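Local coordinates for protein fiber (Human adenovirus 26, PDB 6FJN) that forms the trimeric knob at the end of the viral fiber and probably attaches the virion to receptors on the host cell, at residues L24-T29 with F176-L181; F158-Q163 with F171-F176. One frame throughout, in Å; residues are numbered along the deposited sequence.

Contact 1: residues L24-T29 with F176-L181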
# COMPACT_ATOMS: atom_id res chain seq x y z
N LEU A 24 5.86 16.58 9.76
CA LEU A 24 5.92 15.25 9.14
C LEU A 24 5.19 14.29 10.04
O LEU A 24 5.56 14.13 11.21
CB LEU A 24 7.38 14.82 9.02
CG LEU A 24 7.59 13.48 8.29
CD1 LEU A 24 7.33 13.58 6.81
CD2 LEU A 24 8.99 12.90 8.55
N THR A 25 4.13 13.65 9.53
CA THR A 25 3.47 12.59 10.27
C THR A 25 4.00 11.28 9.74
O THR A 25 3.78 10.98 8.57
CB THR A 25 1.95 12.65 10.15
OG1 THR A 25 1.49 13.94 10.53
CG2 THR A 25 1.27 11.61 11.05
N LEU A 26 4.75 10.54 10.55
CA LEU A 26 5.37 9.31 10.09
C LEU A 26 5.21 8.26 11.16
O LEU A 26 5.60 8.50 12.31
CB LEU A 26 6.86 9.51 9.74
CG LEU A 26 7.60 8.26 9.30
CD1 LEU A 26 7.05 7.70 8.02
CD2 LEU A 26 9.09 8.60 9.17
N THR A 27 4.73 7.08 10.76
CA THR A 27 4.60 5.94 11.64
C THR A 27 5.22 4.74 10.97
O THR A 27 4.89 4.44 9.80
CB THR A 27 3.10 5.68 11.91
OG1 THR A 27 2.48 6.85 12.43
CG2 THR A 27 2.87 4.56 12.91
N LEU A 28 6.11 4.06 11.68
CA LEU A 28 6.78 2.87 11.20
C LEU A 28 6.41 1.74 12.15
O LEU A 28 6.78 1.76 13.34
CB LEU A 28 8.29 3.08 11.18
CG LEU A 28 8.83 4.22 10.36
CD1 LEU A 28 10.34 4.31 10.51
CD2 LEU A 28 8.43 4.13 8.90
N THR A 29 5.65 0.75 11.65
CA THR A 29 5.20 -0.36 12.47
C THR A 29 5.91 -1.63 12.02
O THR A 29 5.82 -2.01 10.84
CB THR A 29 3.69 -0.53 12.37
OG1 THR A 29 3.05 0.67 12.84
CG2 THR A 29 3.25 -1.75 13.18
N PHE A 176 0.09 8.31 2.84
CA PHE A 176 0.61 7.28 1.95
C PHE A 176 1.15 6.10 2.74
O PHE A 176 1.98 6.28 3.66
CB PHE A 176 1.73 7.87 1.09
CG PHE A 176 2.21 6.92 0.02
CD1 PHE A 176 1.42 6.62 -1.06
CD2 PHE A 176 3.47 6.32 0.10
CE1 PHE A 176 1.84 5.77 -2.02
CE2 PHE A 176 3.91 5.44 -0.86
CZ PHE A 176 3.08 5.15 -1.92
N THR A 177 0.68 4.92 2.40
CA THR A 177 1.10 3.67 3.02
C THR A 177 2.15 3.01 2.16
O THR A 177 2.06 3.01 0.90
CB THR A 177 -0.09 2.76 3.23
OG1 THR A 177 -0.91 3.39 4.25
CG2 THR A 177 0.22 1.39 3.69
N PHE A 178 3.14 2.40 2.80
CA PHE A 178 4.22 1.73 2.09
C PHE A 178 4.82 0.67 2.96
O PHE A 178 4.46 0.56 4.17
CB PHE A 178 5.28 2.76 1.66
CG PHE A 178 5.96 3.48 2.79
CD1 PHE A 178 5.37 4.56 3.41
CD2 PHE A 178 7.22 3.08 3.22
CE1 PHE A 178 6.01 5.24 4.43
CE2 PHE A 178 7.86 3.74 4.26
CZ PHE A 178 7.25 4.84 4.86
N SER A 179 5.72 -0.15 2.44
CA SER A 179 6.47 -1.06 3.28
C SER A 179 7.88 -1.18 2.76
O SER A 179 8.18 -0.76 1.61
CB SER A 179 5.84 -2.44 3.37
OG SER A 179 6.03 -3.18 2.17
N TYR A 180 8.77 -1.73 3.58
CA TYR A 180 10.13 -2.04 3.16
C TYR A 180 10.69 -3.13 3.98
O TYR A 180 10.27 -3.39 5.11
CB TYR A 180 11.04 -0.77 3.20
CG TYR A 180 11.14 -0.14 4.60
CD1 TYR A 180 12.17 -0.53 5.47
CD2 TYR A 180 10.27 0.83 5.02
CE1 TYR A 180 12.30 0.05 6.71
CE2 TYR A 180 10.40 1.43 6.27
CZ TYR A 180 11.42 1.04 7.11
OH TYR A 180 11.45 1.64 8.34
N LEU A 181 11.69 -3.80 3.41
CA LEU A 181 12.39 -4.88 4.08
C LEU A 181 13.33 -4.32 5.12
O LEU A 181 14.00 -3.34 4.89
CB LEU A 181 13.20 -5.70 3.07
CG LEU A 181 12.41 -6.66 2.18
CD1 LEU A 181 11.19 -6.15 1.48
CD2 LEU A 181 13.39 -7.32 1.20
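Leu28 and Tyr180 meet over strand 34-43, which lies between strands 22-31 and 176-181 in one sheet. Traced outward, Leu28 shows how a branched aliphatic chain spans two aromatic neighbours. Its CB leaves the strand pointing neither at the partner segment nor away from it, and chi1 of -59° sets CG opposite the carbonyl carbon, bringing the two methyls nearer. CG itself is 4.2 Å from Tyr180 OH. Beyond it the branches part: CD1 comes closest to the phenol oxygen, 3.6 Å from Tyr180 OH, while CD2 lies at the edge of the tyrosine ring, 4.3 Å from Tyr180 CE2, and also reaches the ring of Phe178, 4.3 Å from its CZ. The two side chains of Leu28 and Tyr180 cross at nearly a right angle. Two residues earlier in the strand, Leu26 offers CD1 to Phe178 CZ at 4.3 Å, near the plane of that ring and at its edge. Leucine suits position 28 because its forked tip can touch two neighbours at once; Leu26 needs only one methyl at the edge of Phe178. Tyr180 is buried, and its hydroxyl is satisfied by a hydrogen bond to Phe101 O; toward the methyls of Leu28 it makes only van der Waals contact. The short segments run at 43° to each other, 9.1 Å apart at closest approach. Strand 34-43 pairs with both in the antiparallel sheet, Trp82 covers Leu26 and Leu28, and Phe178 reaches across to Ile124 and Ile142 of the second sheet, placing the contact within the knob's β-sandwich.

Contact 2: residues F158-Q163 with F171-F176; sequences FTFTWQ and FDVTSF
The ring of Phe171 is the bump of this contact, its CZ/CE2 edge set against the notch formed by the Phe160 face and the Trp162 six-membered ring, where strand 154-161 runs out into a loop. Both of these aromatics start toward the 171-176 segment, with Thr161, whose CB points away from it, between them in sequence. The leading atom of Phe171, CZ, comes to 3.9 Å from Phe160 CG and also touches the CB behind it. The result is a T-shaped pair, the edge of Phe171 directed at the face of Phe160, with ring centroids 5.7 Å apart and planes at 78°. On the indole side the fit is more slanted: Phe171 CE2 lies 3.7 Å from Trp162 CZ3, and the planes of the phenyl and the six-membered ring make 45°. With chi1 at -174°, CG of Phe171 extends opposite its backbone N, which carries the ring outward into this notch. Val173 supplies a second, smaller bump: its methyl CG2 rests near the Phe160 ring, 4.0 Å from Phe160 CE2, where a compact β-branched residue fits beside the larger aromatics. Phe160 also touches Leu41 of strand 34-43 and Val138 and Ile140 of strand 137-144, which places it between the knob's two sheets; Tyr166, stacked on Trp162, extends the cluster at the strand's end. Everything that meets here is carbon. Cohesion therefore comes from dispersion, apolar burial and the quadrupolar attraction expected of an edge-to-face pair. Specificity rests on complementary shape, and the packing probably helps position the returning loop alongside its polar bonds to Tyr129 and the third subunit.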
# COMPACT_ATOMS: atom_id res chain seq x y z
N PHE A 158 11.94 11.19 1.87
CA PHE A 158 10.63 11.42 1.25
C PHE A 158 10.75 12.65 0.41
O PHE A 158 10.96 13.75 0.97
CB PHE A 158 9.55 11.63 2.33
CG PHE A 158 9.48 10.54 3.35
CD1 PHE A 158 8.70 9.40 3.15
CD2 PHE A 158 10.19 10.63 4.54
CE1 PHE A 158 8.66 8.37 4.07
CE2 PHE A 158 10.17 9.60 5.44
CZ PHE A 158 9.40 8.48 5.22
N THR A 159 10.62 12.51 -0.91
CA THR A 159 10.65 13.66 -1.79
C THR A 159 9.27 13.84 -2.38
O THR A 159 8.58 12.86 -2.75
CB THR A 159 11.68 13.44 -2.91
OG1 THR A 159 12.98 13.24 -2.33
CG2 THR A 159 11.79 14.62 -3.86
N PHE A 160 8.86 15.09 -2.50
CA PHE A 160 7.58 15.45 -3.10
C PHE A 160 7.89 16.34 -4.29
O PHE A 160 8.62 17.36 -4.13
CB PHE A 160 6.72 16.17 -2.07
CG PHE A 160 6.38 15.31 -0.88
CD1 PHE A 160 7.25 15.23 0.19
CD2 PHE A 160 5.26 14.49 -0.88
CE1 PHE A 160 7.00 14.40 1.24
CE2 PHE A 160 4.99 13.66 0.20
CZ PHE A 160 5.87 13.61 1.23
N THR A 161 7.40 15.95 -5.47
CA THR A 161 7.75 16.64 -6.71
C THR A 161 6.50 16.86 -7.51
O THR A 161 5.67 15.91 -7.63
CB THR A 161 8.74 15.77 -7.55
OG1 THR A 161 9.83 15.35 -6.75
CG2 THR A 161 9.27 16.52 -8.74
N TRP A 162 6.32 18.01 -8.10
CA TRP A 162 5.09 18.25 -8.85
C TRP A 162 5.38 19.24 -9.96
O TRP A 162 6.44 19.84 -10.05
CB TRP A 162 3.94 18.71 -7.95
CG TRP A 162 4.16 19.98 -7.22
CD1 TRP A 162 3.61 21.18 -7.53
CD2 TRP A 162 4.85 20.15 -5.98
NE1 TRP A 162 3.96 22.12 -6.58
CE2 TRP A 162 4.71 21.52 -5.62
CE3 TRP A 162 5.60 19.33 -5.15
CZ2 TRP A 162 5.28 22.04 -4.46
CZ3 TRP A 162 6.17 19.86 -4.01
CH2 TRP A 162 6.02 21.21 -3.68
N GLN A 163 4.37 19.38 -10.84
CA GLN A 163 4.45 20.22 -12.03
C GLN A 163 3.38 21.32 -12.04
O GLN A 163 3.63 22.41 -12.56
CB GLN A 163 4.29 19.32 -13.26
CG GLN A 163 5.42 18.27 -13.46
CD GLN A 163 5.41 17.04 -12.54
OE1 GLN A 163 4.33 16.51 -12.11
NE2 GLN A 163 6.65 16.58 -12.21
N PHE A 171 0.92 23.78 1.41
CA PHE A 171 1.36 22.41 1.16
C PHE A 171 0.79 21.50 2.24
O PHE A 171 1.07 21.68 3.44
CB PHE A 171 2.87 22.31 1.10
CG PHE A 171 3.33 20.94 0.69
CD1 PHE A 171 3.38 19.90 1.62
CD2 PHE A 171 3.73 20.68 -0.61
CE1 PHE A 171 3.76 18.65 1.27
CE2 PHE A 171 4.13 19.39 -0.97
CZ PHE A 171 4.14 18.38 -0.01
N ASP A 172 0.03 20.50 1.82
CA ASP A 172 -0.51 19.49 2.72
C ASP A 172 -0.90 18.34 1.80
O ASP A 172 -1.44 18.60 0.70
CB ASP A 172 -1.74 20.00 3.45
CG ASP A 172 -2.17 19.06 4.59
OD1 ASP A 172 -1.45 18.16 4.91
OD2 ASP A 172 -3.25 19.32 5.18
N VAL A 173 -0.58 17.12 2.15
CA VAL A 173 -0.86 15.98 1.27
C VAL A 173 -1.57 14.87 1.98
O VAL A 173 -1.49 14.72 3.22
CB VAL A 173 0.43 15.45 0.60
CG1 VAL A 173 0.97 16.42 -0.42
CG2 VAL A 173 1.49 15.05 1.63
N THR A 174 -2.30 14.08 1.21
CA THR A 174 -2.91 12.86 1.70
C THR A 174 -1.87 11.89 2.24
O THR A 174 -0.68 11.99 1.97
CB THR A 174 -3.74 12.21 0.57
OG1 THR A 174 -2.93 12.03 -0.59
CG2 THR A 174 -4.93 13.06 0.23
N SER A 175 -2.36 10.94 3.05
CA SER A 175 -1.50 9.93 3.66
C SER A 175 -1.11 8.85 2.67
O SER A 175 -1.92 8.46 1.81
CB SER A 175 -2.21 9.29 4.84
OG SER A 175 -2.35 10.19 5.94
N PHE A 176 0.09 8.31 2.84
CA PHE A 176 0.61 7.28 1.95
C PHE A 176 1.15 6.10 2.74
O PHE A 176 1.98 6.28 3.66
CB PHE A 176 1.73 7.87 1.09
CG PHE A 176 2.21 6.92 0.02
CD1 PHE A 176 1.42 6.62 -1.06
CD2 PHE A 176 3.47 6.32 0.10
CE1 PHE A 176 1.84 5.77 -2.02
CE2 PHE A 176 3.91 5.44 -0.86
CZ PHE A 176 3.08 5.15 -1.92

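Contacts 1 and 2 belong to one continuous hydrophobic interior, their centres 14 Å apart. Phe158, on the 158-163 segment though not itself touching 171-176, packs on contact 1: its CZ is 3.7 Å from Leu26 CD1, and its CE1 is 3.9 Å from Phe178 CZ. Along the chain contact 2 is nested within the loop closed by contact 1, and Phe176 is common to both. Both contacts border the third subunit, through residues such as Thr177 and Asp172. An L-glutamate site observed for this protein, unoccupied by that ligand here, includes Lys30 and Thr182: the side chain of Tyr180 is about 4 Å from that of Thr182, and the side chain of Leu28 about 7 Å from that of Lys30, both pairs being close in sequence too, whereas contact 2 lies away from it.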